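Local coordinates for protein tryptophan halogenase superfamily (Brevundimonas sp. BAL3, PDB 6FRL) that is a flavin-dependent halogenase that prefers bromination over chlorination, probably using reduced flavin, oxygen and halide to halogenate an organic substrate, at residues Thr58-Arg63 / Asp162-Leu167; Leu235-Glu240 / Gly327-Ala332; Gln331-Asn336 / Gln376-Glu381; Met390-Asp395 / Arg441-His446. All blocks are in the same frame, centred on the assembly; numbering follows the deposited sequence.

Contact 1 (Thr58-Arg63 / Asp162-Leu167)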
loop_
_atom_site.group_PDB
_atom_site.type_symbol
_atom_site.label_atom_id
_atom_site.label_comp_id
_atom_site.label_asym_id
_atom_site.label_seq_id
_atom_site.Cartn_x
_atom_site.Cartn_y
_atom_site.Cartn_z
ATOM N N THR B 58 -0.206 1.872 23.939
ATOM C CA THR B 58 0.125 1.143 22.722
ATOM C C THR B 58 -0.947 1.345 21.643
ATOM O O THR B 58 -1.989 1.964 21.907
ATOM C CB THR B 58 0.206 -0.373 23.000
ATOM O OG1 THR B 58 -1.013 -0.813 23.628
ATOM C CG2 THR B 58 1.411 -0.706 23.853
ATOM N N ILE B 59 -0.680 0.823 20.448
ATOM C CA ILE B 59 -1.667 0.688 19.393
ATOM C C ILE B 59 -1.984 -0.813 19.200
ATOM O O ILE B 59 -1.312 -1.673 19.757
ATOM C CB ILE B 59 -1.212 1.404 18.078
ATOM C CG1 ILE B 59 0.115 0.860 17.539
ATOM C CG2 ILE B 59 -1.057 2.898 18.300
ATOM C CD1 ILE B 59 0.423 1.396 16.158
ATOM N N PRO B 60 -3.033 -1.137 18.428
ATOM C CA PRO B 60 -3.462 -2.543 18.373
ATOM C C PRO B 60 -2.471 -3.578 17.780
ATOM O O PRO B 60 -2.618 -4.801 18.034
ATOM C CB PRO B 60 -4.741 -2.475 17.540
ATOM C CG PRO B 60 -5.248 -1.087 17.773
ATOM C CD PRO B 60 -4.008 -0.268 17.740
ATOM N N THR B 61 -1.492 -3.117 17.009
ATOM C CA THR B 61 -0.448 -4.004 16.548
ATOM C C THR B 61 0.137 -4.845 17.726
ATOM O O THR B 61 0.448 -6.006 17.536
ATOM C CB THR B 61 0.682 -3.242 15.809
ATOM O OG1 THR B 61 1.242 -2.215 16.661
ATOM C CG2 THR B 61 0.197 -2.630 14.505
ATOM N N ILE B 62 0.264 -4.284 18.930
ATOM C CA ILE B 62 0.892 -5.013 20.068
ATOM C C ILE B 62 0.161 -6.336 20.422
ATOM O O ILE B 62 0.797 -7.300 20.841
ATOM C CB ILE B 62 1.064 -4.110 21.328
ATOM C CG1 ILE B 62 2.095 -4.671 22.291
ATOM C CG2 ILE B 62 -0.233 -3.997 22.117
ATOM C CD1 ILE B 62 3.489 -4.823 21.740
ATOM N N ARG B 63 -1.155 -6.381 20.219
ATOM C CA ARG B 63 -1.941 -7.608 20.475
ATOM C C ARG B 63 -1.605 -8.673 19.443
ATOM O O ARG B 63 -1.585 -9.850 19.790
ATOM C CB ARG B 63 -3.470 -7.347 20.557
ATOM C CG ARG B 63 -3.848 -6.304 21.644
ATOM C CD ARG B 63 -5.342 -6.150 21.919
ATOM N NE ARG B 63 -6.102 -6.116 20.676
ATOM C CZ ARG B 63 -6.735 -7.142 20.123
ATOM N NH1 ARG B 63 -6.775 -8.344 20.711
ATOM N NH2 ARG B 63 -7.358 -6.957 18.970
ATOM N N ASP B 162 -11.020 -1.676 16.676
ATOM C CA ASP B 162 -9.965 -2.439 17.361
ATOM C C ASP B 162 -9.623 -1.801 18.720
ATOM O O ASP B 162 -10.201 -0.761 19.115
ATOM C CB ASP B 162 -8.764 -2.625 16.423
ATOM C CG ASP B 162 -7.966 -3.929 16.683
ATOM O OD1 ASP B 162 -8.264 -4.701 17.637
ATOM O OD2 ASP B 162 -7.000 -4.145 15.918
ATOM N N TRP B 163 -8.733 -2.445 19.457
ATOM C CA TRP B 163 -8.381 -1.999 20.809
ATOM C C TRP B 163 -6.967 -2.407 21.163
ATOM O O TRP B 163 -6.402 -3.329 20.562
ATOM C CB TRP B 163 -9.360 -2.592 21.818
ATOM C CG TRP B 163 -9.295 -4.120 21.986
ATOM C CD1 TRP B 163 -9.786 -5.078 21.130
ATOM C CD2 TRP B 163 -8.719 -4.839 23.101
ATOM N NE1 TRP B 163 -9.526 -6.338 21.635
ATOM C CE2 TRP B 163 -8.888 -6.213 22.847
ATOM C CE3 TRP B 163 -8.076 -4.447 24.279
ATOM C CZ2 TRP B 163 -8.450 -7.172 23.719
ATOM C CZ3 TRP B 163 -7.632 -5.429 25.161
ATOM C CH2 TRP B 163 -7.822 -6.759 24.878
ATOM N N ALA B 164 -6.404 -1.727 22.151
ATOM C CA ALA B 164 -5.016 -1.964 22.560
ATOM C C ALA B 164 -4.914 -1.936 24.081
ATOM O O ALA B 164 -5.944 -2.019 24.754
ATOM C CB ALA B 164 -4.078 -0.924 21.901
ATOM N N LEU B 165 -3.684 -1.837 24.602
ATOM C CA LEU B 165 -3.446 -1.842 26.045
ATOM C C LEU B 165 -2.824 -0.565 26.601
ATOM O O LEU B 165 -2.011 0.130 25.930
ATOM C CB LEU B 165 -2.511 -2.997 26.427
ATOM C CG LEU B 165 -2.783 -4.377 25.858
ATOM C CD1 LEU B 165 -1.770 -5.375 26.427
ATOM C CD2 LEU B 165 -4.218 -4.778 26.145
ATOM N N HIS B 166 -3.230 -0.255 27.834
ATOM C CA HIS B 166 -2.430 0.552 28.736
ATOM C C HIS B 166 -1.748 -0.480 29.615
ATOM O O HIS B 166 -2.436 -1.317 30.195
ATOM C CB HIS B 166 -3.315 1.468 29.612
ATOM C CG HIS B 166 -4.219 2.380 28.842
ATOM N ND1 HIS B 166 -5.589 2.274 28.891
ATOM C CD2 HIS B 166 -3.943 3.420 28.009
ATOM C CE1 HIS B 166 -6.123 3.211 28.122
ATOM N NE2 HIS B 166 -5.147 3.912 27.564
ATOM N N LEU B 167 -0.430 -0.435 29.749
ATOM C CA LEU B 167 0.249 -1.455 30.546
ATOM C C LEU B 167 1.538 -0.995 31.227
ATOM O O LEU B 167 2.136 0.042 30.875
ATOM C CB LEU B 167 0.498 -2.724 29.701
ATOM C CG LEU B 167 1.162 -2.624 28.313
ATOM C CD1 LEU B 167 2.269 -1.576 28.207
ATOM C CD2 LEU B 167 1.713 -3.972 27.889
HETATM O O HOH W 1 -5.196 -6.093 16.166
#
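Arg63 lays its guanidinium flat on the indole of Trp163, the two planes only 14° apart. CZ sits over the five-membered ring, 3.7 Å from its centroid, in a cation-pi stack, while CD presses on the face of the six-membered ring as a CH-pi donor. The arginine chain bends at chi3 (-44°), which places NE 2.8 Å from Trp163 O; the donor lies above the carbonyl plane. Beyond it, NH2 meets Asp162 tip to tip, in a salt bridge to the syn lone pair of OD1 at 2.8 Å, with the carboxylate plane nearly perpendicular to the guanidinium. A long, flat cation with several N-H groups can thus use its face and its edge at once, and NH1 has a further salt bridge to Asp73. These residues join the first turn of helix 61-68 to strand 164-168, the middle strand of a three-stranded antiparallel sheet. Just past the neighbouring strand 55-57, Thr58 OG1 donates to Leu165 O at 2.7 Å, in the carbonyl plane and on a lone pair. Alanine suits position 164, because its short CB comes to 3.4 Å from Ile59 C. The compact ring of Pro60 slides past Asp162, Pro60 CB lying 3.2 Å from Asp162 OD2. A water held by that carboxylate oxygen also donates weakly to Pro60 O.

Contact 2 (Leu235-Glu240 / Gly327-Ala332)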
loop_
_atom_site.group_PDB
_atom_site.type_symbol
_atom_site.label_atom_id
_atom_site.label_comp_id
_atom_site.label_asym_id
_atom_site.label_seq_id
_atom_site.Cartn_x
_atom_site.Cartn_y
_atom_site.Cartn_z
ATOM N N LEU B 235 30.241 2.526 16.177
ATOM C CA LEU B 235 30.188 2.573 14.688
ATOM C C LEU B 235 30.090 3.988 14.090
ATOM O O LEU B 235 30.141 4.148 12.869
ATOM C CB LEU B 235 29.029 1.723 14.171
ATOM C CG LEU B 235 29.224 0.227 14.416
ATOM C CD1 LEU B 235 27.986 -0.550 14.013
ATOM C CD2 LEU B 235 30.475 -0.334 13.725
ATOM N N GLY B 236 29.931 4.998 14.930
ATOM C CA GLY B 236 29.924 6.388 14.477
ATOM C C GLY B 236 28.751 6.870 13.639
ATOM O O GLY B 236 28.875 7.898 12.968
ATOM N N VAL B 237 27.622 6.162 13.656
ATOM C CA VAL B 237 26.434 6.608 12.918
ATOM C C VAL B 237 25.835 7.890 13.540
ATOM O O VAL B 237 25.629 7.978 14.758
ATOM C CB VAL B 237 25.361 5.488 12.805
ATOM C CG1 VAL B 237 24.089 6.014 12.150
ATOM C CG2 VAL B 237 25.901 4.332 11.989
ATOM N N GLY B 238 25.538 8.867 12.689
ATOM C CA GLY B 238 25.021 10.179 13.136
ATOM C C GLY B 238 23.524 10.272 13.415
ATOM O O GLY B 238 22.791 9.306 13.271
ATOM N N PHE B 239 23.095 11.465 13.800
ATOM C CA PHE B 239 21.729 11.745 14.254
ATOM C C PHE B 239 21.080 12.902 13.467
ATOM O O PHE B 239 21.651 13.995 13.436
ATOM C CB PHE B 239 21.744 12.103 15.753
ATOM C CG PHE B 239 20.405 11.960 16.407
ATOM C CD1 PHE B 239 19.935 10.714 16.769
ATOM C CD2 PHE B 239 19.611 13.062 16.643
ATOM C CE1 PHE B 239 18.692 10.562 17.362
ATOM C CE2 PHE B 239 18.338 12.919 17.232
ATOM C CZ PHE B 239 17.882 11.654 17.585
ATOM N N GLU B 240 19.910 12.667 12.853
ATOM C CA GLU B 240 19.142 13.754 12.223
ATOM C C GLU B 240 18.244 14.374 13.271
ATOM O O GLU B 240 17.234 13.755 13.668
ATOM C CB GLU B 240 18.239 13.303 11.043
ATOM C CG GLU B 240 18.815 12.309 10.050
ATOM C CD GLU B 240 19.877 12.879 9.168
ATOM O OE1 GLU B 240 21.023 12.417 9.265
ATOM O OE2 GLU B 240 19.536 13.774 8.368
ATOM N N GLY B 327 14.028 12.994 16.714
ATOM C CA GLY B 327 14.847 12.757 15.541
ATOM C C GLY B 327 15.123 11.301 15.339
ATOM O O GLY B 327 14.612 10.463 16.083
ATOM N N ARG B 328 15.937 10.998 14.337
ATOM C CA ARG B 328 16.258 9.626 14.016
ATOM C C ARG B 328 17.744 9.459 13.741
ATOM O O ARG B 328 18.409 10.341 13.190
ATOM C CB ARG B 328 15.429 9.130 12.806
ATOM C CG ARG B 328 15.908 9.648 11.467
ATOM C CD ARG B 328 15.051 9.171 10.316
ATOM N NE ARG B 328 15.572 9.722 9.088
ATOM C CZ ARG B 328 16.672 9.303 8.465
ATOM N NH1 ARG B 328 17.400 8.282 8.926
ATOM N NH2 ARG B 328 17.068 9.921 7.355
ATOM N N ARG B 329 18.244 8.296 14.144
ATOM C CA ARG B 329 19.560 7.776 13.758
ATOM C C ARG B 329 19.671 7.797 12.221
ATOM O O ARG B 329 18.740 7.398 11.538
ATOM C CB ARG B 329 19.654 6.342 14.308
ATOM C CG ARG B 329 20.980 5.623 14.139
ATOM C CD ARG B 329 22.054 6.278 14.966
ATOM N NE ARG B 329 21.747 6.422 16.379
ATOM C CZ ARG B 329 22.430 7.203 17.216
ATOM N NH1 ARG B 329 23.475 7.961 16.800
ATOM N NH2 ARG B 329 22.059 7.227 18.491
ATOM N N SER B 330 20.788 8.254 11.676
ATOM C CA SER B 330 20.891 8.481 10.222
ATOM C C SER B 330 20.714 7.228 9.369
ATOM O O SER B 330 20.149 7.277 8.281
ATOM C CB SER B 330 22.231 9.166 9.892
ATOM O OG SER B 330 22.296 10.416 10.555
ATOM N N GLN B 331 21.249 6.110 9.852
ATOM C CA GLN B 331 20.949 4.804 9.308
ATOM C C GLN B 331 20.716 3.900 10.517
ATOM O O GLN B 331 21.482 3.915 11.450
ATOM C CB GLN B 331 22.040 4.335 8.327
ATOM C CG GLN B 331 23.286 3.663 8.862
ATOM C CD GLN B 331 24.332 3.461 7.741
ATOM O OE1 GLN B 331 24.909 4.442 7.289
ATOM N NE2 GLN B 331 24.559 2.207 7.285
ATOM N N ALA B 332 19.621 3.165 10.538
ATOM C CA ALA B 332 19.300 2.355 11.702
ATOM C C ALA B 332 20.107 1.059 11.732
ATOM O O ALA B 332 20.266 0.463 12.803
ATOM C CB ALA B 332 17.792 2.059 11.788
#
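Ser330 OG donates to Glu240 OE1 at 2.7 Å, using the anti lone pair of the carboxylate, the one turned away from the other oxygen. The same serine holds Gly238 through its backbone, N to O at 2.8 Å, so its hydroxyl holds the strand while its backbone holds the residue leading into it. Arg329 adds a third polar link: bends at chi2 and chi3 fold its chain, and NH1 reaches Val237 O at 3.0 Å from above the carbonyl plane. Its other nitrogens are also bonded, NE to Ser343 O. Glu240 and Arg328 form an antiparallel hydrogen-bonded pair, N to O both ways, and Phe239 with Arg329 is the adjoining non-hydrogen-bonded pair. Strand 327-329 is the middle one of a small three-stranded antiparallel sheet, with 239-241 on one flank and 345-346 on the other. Gly327 enters it with a phi of 152°, a backbone shape suited to glycine, and its CA packs 3.2 Å from Glu240 O where a beta carbon would not fit. On one face of the sheet the ring of Phe239 lies against the 327-329 backbone, Arg328 over one face, with CZ 3.6 Å from Gly327 C, and CD1 lies over the Arg329 guanidinium. On the other face, the guanidinium of Arg328 takes the methylene CG of Glu240 over its centre and turns NH1 to Ser330 O. Farther out, branched Val237 lays CG1 against Arg329 CD at 3.5 Å and touches Gln331 CG.

Contact 3 (Gln331-Asn336 / Gln376-Glu381)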
loop_
_atom_site.group_PDB
_atom_site.type_symbol
_atom_site.label_atom_id
_atom_site.label_comp_id
_atom_site.label_asym_id
_atom_site.label_seq_id
_atom_site.Cartn_x
_atom_site.Cartn_y
_atom_site.Cartn_z
ATOM N N GLN B 331 21.249 6.110 9.852
ATOM C CA GLN B 331 20.949 4.804 9.308
ATOM C C GLN B 331 20.716 3.900 10.517
ATOM O O GLN B 331 21.482 3.915 11.450
ATOM C CB GLN B 331 22.040 4.335 8.327
ATOM C CG GLN B 331 23.286 3.663 8.862
ATOM C CD GLN B 331 24.332 3.461 7.741
ATOM O OE1 GLN B 331 24.909 4.442 7.289
ATOM N NE2 GLN B 331 24.559 2.207 7.285
ATOM N N ALA B 332 19.621 3.165 10.538
ATOM C CA ALA B 332 19.300 2.355 11.702
ATOM C C ALA B 332 20.107 1.059 11.732
ATOM O O ALA B 332 20.266 0.463 12.803
ATOM C CB ALA B 332 17.792 2.059 11.788
ATOM N N TRP B 333 20.587 0.642 10.563
ATOM C CA TRP B 333 21.444 -0.534 10.382
ATOM C C TRP B 333 22.769 -0.121 9.707
ATOM O O TRP B 333 22.777 0.443 8.587
ATOM C CB TRP B 333 20.731 -1.560 9.504
ATOM C CG TRP B 333 21.349 -2.925 9.330
ATOM C CD1 TRP B 333 22.655 -3.292 9.501
ATOM C CD2 TRP B 333 20.678 -4.091 8.875
ATOM N NE1 TRP B 333 22.839 -4.611 9.195
ATOM C CE2 TRP B 333 21.643 -5.137 8.809
ATOM C CE3 TRP B 333 19.360 -4.358 8.507
ATOM C CZ2 TRP B 333 21.326 -6.425 8.391
ATOM C CZ3 TRP B 333 19.025 -5.642 8.103
ATOM C CH2 TRP B 333 20.010 -6.670 8.049
ATOM N N ALA B 334 23.877 -0.393 10.404
ATOM C CA ALA B 334 25.215 -0.201 9.852
ATOM C C ALA B 334 26.049 -1.456 10.117
ATOM O O ALA B 334 26.011 -2.012 11.201
ATOM C CB ALA B 334 25.868 1.015 10.487
ATOM N N LYS B 335 26.808 -1.881 9.122
ATOM C CA LYS B 335 27.643 -3.074 9.217
ATOM C C LYS B 335 26.832 -4.290 9.702
ATOM O O LYS B 335 25.950 -4.745 8.973
ATOM C CB LYS B 335 28.930 -2.772 9.996
ATOM C CG LYS B 335 29.866 -1.852 9.202
ATOM C CD LYS B 335 30.981 -1.242 10.018
ATOM C CE LYS B 335 31.674 -0.103 9.262
ATOM N NZ LYS B 335 32.316 -0.627 8.022
ATOM N N ASN B 336 27.102 -4.796 10.905
ATOM C CA ASN B 336 26.349 -5.926 11.479
ATOM C C ASN B 336 25.665 -5.538 12.789
ATOM O O ASN B 336 25.485 -6.369 13.694
ATOM C CB ASN B 336 27.279 -7.147 11.666
ATOM C CG ASN B 336 28.376 -6.922 12.686
ATOM O OD1 ASN B 336 28.853 -5.797 12.897
ATOM N ND2 ASN B 336 28.781 -8.002 13.342
ATOM N N GLN B 376 24.710 -5.418 0.841
ATOM C CA GLN B 376 24.408 -3.990 0.927
ATOM C C GLN B 376 22.961 -3.649 0.586
ATOM O O GLN B 376 22.396 -2.779 1.240
ATOM C CB GLN B 376 25.389 -3.143 0.057
ATOM C CG GLN B 376 25.373 -1.624 0.303
ATOM C CD GLN B 376 25.600 -1.213 1.749
ATOM O OE1 GLN B 376 26.593 -1.567 2.318
ATOM N NE2 GLN B 376 24.684 -0.461 2.334
ATOM N N PRO B 377 22.351 -4.339 -0.409
ATOM C CA PRO B 377 20.921 -4.024 -0.719
ATOM C C PRO B 377 19.925 -4.275 0.444
ATOM O O PRO B 377 18.915 -3.572 0.585
ATOM C CB PRO B 377 20.627 -4.925 -1.911
ATOM C CG PRO B 377 21.980 -5.213 -2.537
ATOM C CD PRO B 377 22.952 -5.249 -1.413
ATOM N N ILE B 378 20.229 -5.259 1.283
ATOM C CA ILE B 378 19.424 -5.536 2.461
ATOM C C ILE B 378 19.505 -4.384 3.440
ATOM O O ILE B 378 18.488 -3.910 3.944
ATOM C CB ILE B 378 19.873 -6.843 3.163
ATOM C CG1 ILE B 378 19.649 -8.042 2.229
ATOM C CG2 ILE B 378 19.075 -7.049 4.446
ATOM C CD1 ILE B 378 20.148 -9.355 2.780
ATOM N N LEU B 379 20.716 -3.937 3.736
ATOM C CA LEU B 379 20.864 -2.771 4.616
ATOM C C LEU B 379 20.111 -1.560 4.023
ATOM O O LEU B 379 19.356 -0.872 4.729
ATOM C CB LEU B 379 22.324 -2.420 4.852
ATOM C CG LEU B 379 23.020 -3.236 5.942
ATOM C CD1 LEU B 379 23.088 -4.713 5.604
ATOM C CD2 LEU B 379 24.440 -2.695 6.145
ATOM N N ASP B 380 20.303 -1.320 2.724
ATOM C CA ASP B 380 19.736 -0.130 2.079
ATOM C C ASP B 380 18.213 -0.113 2.170
ATOM O O ASP B 380 17.641 0.898 2.553
ATOM C CB ASP B 380 20.189 -0.001 0.622
ATOM C CG ASP B 380 21.662 0.414 0.484
ATOM O OD1 ASP B 380 22.358 0.762 1.480
ATOM O OD2 ASP B 380 22.131 0.383 -0.656
ATOM N N GLU B 381 17.568 -1.227 1.840
ATOM C CA GLU B 381 16.116 -1.338 1.980
ATOM C C GLU B 381 15.642 -1.147 3.434
ATOM O O GLU B 381 14.724 -0.398 3.671
ATOM C CB GLU B 381 15.621 -2.692 1.423
ATOM C CG GLU B 381 14.103 -2.907 1.427
ATOM C CD GLU B 381 13.319 -1.906 0.560
ATOM O OE1 GLU B 381 12.087 -1.811 0.800
ATOM O OE2 GLU B 381 13.935 -1.180 -0.287
#
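The CA atoms of Trp333 and Leu379 stand 6.2 Å apart where strand 333-334, an outer strand of the six-stranded mixed sheet, faces the first turns of helix 376-402. The parallel strands of this sheet probably belong to the Rossmann-like core of this family of flavin-dependent halogenases. After Ala334 the chain reverses through Lys335, whose phi is positive (52°), and Asn336, a two-residue hairpin turn leading into strand 337-339. Trp333 spans the gap between sheet and helix: its CG is anti to the backbone N (chi1 -172°), and the indole beyond it meets the helix. Leu379 crosses it at about a right angle. Its CG stands almost straight above the five-membered ring, 3.5 Å from the centroid, a CH-pi contact, while CD1 lies on the same face nearer the rim, 3.5 Å from CE2. A broad aromatic plate opposite a branched leucine gives close apolar contact over the ring face. Farther along the ring, Ile378 CG2 touches CH2 at 3.7 Å. Phe382, one turn on, adds an edge-to-face ring contact, and Pro377 and Ile378 also pack on a second subunit. The indole N-H is buried and needs an acceptor, which the hairpin turn provides: Trp333 NE1 donates to Lys335 O at 3.1 Å, and the same carbonyl oxygen lies 3.8 Å from Leu379 CD2.

Contact 4 (Met390-Asp395 / Arg441-His446)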
loop_
_atom_site.group_PDB
_atom_site.type_symbol
_atom_site.label_atom_id
_atom_site.label_comp_id
_atom_site.label_asym_id
_atom_site.label_seq_id
_atom_site.Cartn_x
_atom_site.Cartn_y
_atom_site.Cartn_z
ATOM N N MET B 390 9.651 6.695 10.086
ATOM C CA MET B 390 9.862 7.713 11.117
ATOM C C MET B 390 9.336 9.061 10.661
ATOM O O MET B 390 8.669 9.748 11.430
ATOM C CB MET B 390 11.356 7.814 11.523
ATOM C CG MET B 390 11.860 6.628 12.360
ATOM S SD MET B 390 11.139 6.535 14.009
ATOM C CE MET B 390 11.939 7.936 14.796
ATOM N N GLU B 391 9.592 9.417 9.410
ATOM C CA GLU B 391 9.136 10.691 8.864
ATOM C C GLU B 391 7.595 10.737 8.810
ATOM O O GLU B 391 6.979 11.790 9.117
ATOM C CB GLU B 391 9.732 10.951 7.450
ATOM C CG GLU B 391 11.251 11.231 7.397
ATOM C CD GLU B 391 11.829 11.132 5.989
ATOM O OE1 GLU B 391 11.117 10.730 5.027
ATOM O OE2 GLU B 391 13.009 11.448 5.809
ATOM N N ARG B 392 6.976 9.617 8.415
ATOM C CA ARG B 392 5.511 9.534 8.378
ATOM C C ARG B 392 4.872 9.672 9.771
ATOM O O ARG B 392 3.828 10.291 9.906
ATOM C CB ARG B 392 5.045 8.277 7.643
ATOM C CG ARG B 392 5.557 8.119 6.217
ATOM C CD ARG B 392 4.917 9.070 5.250
ATOM N NE ARG B 392 5.397 10.443 5.414
ATOM C CZ ARG B 392 6.570 10.902 4.983
ATOM N NH1 ARG B 392 7.428 10.108 4.336
ATOM N NH2 ARG B 392 6.888 12.178 5.215
ATOM N N VAL B 393 5.534 9.194 10.818
ATOM C CA VAL B 393 5.029 9.392 12.202
ATOM C C VAL B 393 5.274 10.825 12.693
ATOM O O VAL B 393 4.401 11.441 13.338
ATOM C CB VAL B 393 5.643 8.375 13.194
ATOM C CG1 VAL B 393 5.221 8.654 14.643
ATOM C CG2 VAL B 393 5.258 6.947 12.794
ATOM N N ARG B 394 6.465 11.333 12.430
ATOM C CA ARG B 394 6.753 12.757 12.681
ATOM C C ARG B 394 5.663 13.718 12.143
ATOM O O ARG B 394 5.118 14.537 12.892
ATOM C CB ARG B 394 8.113 13.110 12.083
ATOM C CG ARG B 394 8.577 14.549 12.262
ATOM C CD ARG B 394 9.609 14.874 11.212
ATOM N NE ARG B 394 9.083 14.733 9.849
ATOM C CZ ARG B 394 9.825 14.801 8.744
ATOM N NH1 ARG B 394 11.134 15.013 8.837
ATOM N NH2 ARG B 394 9.254 14.652 7.544
ATOM N N ASP B 395 5.357 13.591 10.853
ATOM C CA ASP B 395 4.339 14.416 10.189
ATOM C C ASP B 395 2.966 14.309 10.840
ATOM O O ASP B 395 2.303 15.320 11.019
ATOM C CB ASP B 395 4.232 14.059 8.698
ATOM C CG ASP B 395 5.450 14.502 7.905
ATOM O OD1 ASP B 395 6.415 15.040 8.501
ATOM O OD2 ASP B 395 5.443 14.293 6.682
ATOM N N ARG B 441 4.344 5.756 1.259
ATOM C CA ARG B 441 4.687 4.392 1.725
ATOM C C ARG B 441 5.000 4.491 3.220
ATOM O O ARG B 441 5.493 5.544 3.709
ATOM C CB ARG B 441 5.905 3.797 0.988
ATOM C CG ARG B 441 5.850 3.846 -0.534
ATOM C CD ARG B 441 7.205 3.532 -1.176
ATOM N NE ARG B 441 8.245 4.563 -0.959
ATOM C CZ ARG B 441 9.569 4.333 -0.855
ATOM N NH1 ARG B 441 10.071 3.098 -0.935
ATOM N NH2 ARG B 441 10.409 5.350 -0.657
ATOM N N TRP B 442 4.702 3.406 3.928
ATOM C CA TRP B 442 5.162 3.184 5.316
ATOM C C TRP B 442 4.453 4.028 6.388
ATOM O O TRP B 442 5.012 4.290 7.458
ATOM C CB TRP B 442 6.707 3.299 5.407
ATOM C CG TRP B 442 7.393 2.401 4.408
ATOM C CD1 TRP B 442 8.144 2.770 3.317
ATOM C CD2 TRP B 442 7.349 0.981 4.403
ATOM N NE1 TRP B 442 8.590 1.650 2.652
ATOM C CE2 TRP B 442 8.108 0.540 3.291
ATOM C CE3 TRP B 442 6.746 0.024 5.247
ATOM C CZ2 TRP B 442 8.264 -0.809 2.985
ATOM C CZ3 TRP B 442 6.911 -1.330 4.958
ATOM C CH2 TRP B 442 7.667 -1.735 3.834
ATOM N N GLU B 443 3.206 4.405 6.110
ATOM C CA GLU B 443 2.358 5.121 7.064
ATOM C C GLU B 443 1.951 4.163 8.194
ATOM O O GLU B 443 1.397 3.105 7.944
ATOM C CB GLU B 443 1.055 5.596 6.393
ATOM C CG GLU B 443 1.172 6.540 5.202
ATOM C CD GLU B 443 1.222 8.025 5.557
ATOM O OE1 GLU B 443 1.203 8.806 4.603
ATOM O OE2 GLU B 443 1.281 8.426 6.742
ATOM N N MET B 444 2.203 4.554 9.437
ATOM C CA MET B 444 1.715 3.826 10.583
ATOM C C MET B 444 0.212 4.119 10.763
ATOM O O MET B 444 -0.547 3.224 11.218
ATOM C CB MET B 444 2.464 4.262 11.806
ATOM C CG MET B 444 2.088 3.494 13.071
ATOM S SD MET B 444 3.393 3.665 14.308
ATOM C CE MET B 444 4.645 2.578 13.603
ATOM N N PHE B 445 -0.182 5.354 10.390
ATOM C CA PHE B 445 -1.517 5.877 10.567
ATOM C C PHE B 445 -2.253 5.976 9.256
ATOM O O PHE B 445 -1.803 6.635 8.335
ATOM C CB PHE B 445 -1.430 7.248 11.245
ATOM C CG PHE B 445 -0.879 7.155 12.625
ATOM C CD1 PHE B 445 -1.680 6.677 13.654
ATOM C CD2 PHE B 445 0.458 7.398 12.865
ATOM C CE1 PHE B 445 -1.168 6.504 14.927
ATOM C CE2 PHE B 445 0.963 7.258 14.140
ATOM C CZ PHE B 445 0.143 6.802 15.177
ATOM N N HIS B 446 -3.404 5.329 9.196
ATOM C CA HIS B 446 -4.161 5.182 7.956
ATOM C C HIS B 446 -5.156 6.342 7.811
ATOM O O HIS B 446 -5.297 7.143 8.719
ATOM C CB HIS B 446 -4.823 3.786 7.941
ATOM C CG HIS B 446 -3.831 2.651 8.053
ATOM N ND1 HIS B 446 -3.726 1.865 9.182
ATOM C CD2 HIS B 446 -2.866 2.212 7.202
ATOM C CE1 HIS B 446 -2.759 0.981 9.016
ATOM N NE2 HIS B 446 -2.213 1.179 7.829
HETATM O O HOH W 2 1.879 7.834 9.400
HETATM O O HOH W 3 6.865 7.617 3.138
#
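The middle of the long helix 376-402 packs here on the loop that joins helices 422-434 and 447-456, with Arg392 and Val393 facing Arg441 to Met444. Arg392 lays its aliphatic part on the loop: CG lies 3.6 Å from Arg441 O, and CD passes obliquely by the carboxylate of Glu443. The charged ends stay beyond salt-bridge range, Arg392 NE lying 4.6 Å from Glu443 OE1, and that oxygen has its salt bridge with Lys427. Two waters join helix and loop. One accepts from Arg392 NH1 at 2.8 Å and donates to Arg441 O; the other donates to Glu443 OE2 and, weakly, to Arg392 O. Beta-branched Val393 rests CG2 on Met444 CB at 4.0 Å, with SD close by, an apolar pairing with an unbranched chain. Bends at chi2 (-72°) and chi3 turn Arg392 CD and then NE from an extended course; farther out, NH2 donates to Asp395 OD2 at 3.0 Å, from above the carboxylate plane. Asp395 OD1 takes NE and NH2 of Arg394 from one face, a side-on grip. A long pairing to Glu391 extends this salt-bridge network, in which Arg392 and Asp395, three residues apart, have a spacing typical of ion pairs along an alpha helix.

From the N terminus, contact 1 comes first, closing a loop of 98 residues and fixing the start of helix 61-68 to strand 164-168. Contact 2 follows, closing 86 residues, most of the seven-stranded sheet among them. Contact 3 opens on Gln331 and Ala332, where contact 2 ends, and closes 39 residues at the start of helix 376-402. Contact 4 uses the middle of that helix and closes 45. The loops run in series, neither nested nor crossed, yet meet in space: Ile59 packs on Met444 (contacts 1 and 4), Val237 on Ala334 (2 and 3), and Arg328 on Met390 (2 and 4). Helix 376-402 thus links the Rossmann-like sheet edge to the interhelical loop after 422-434.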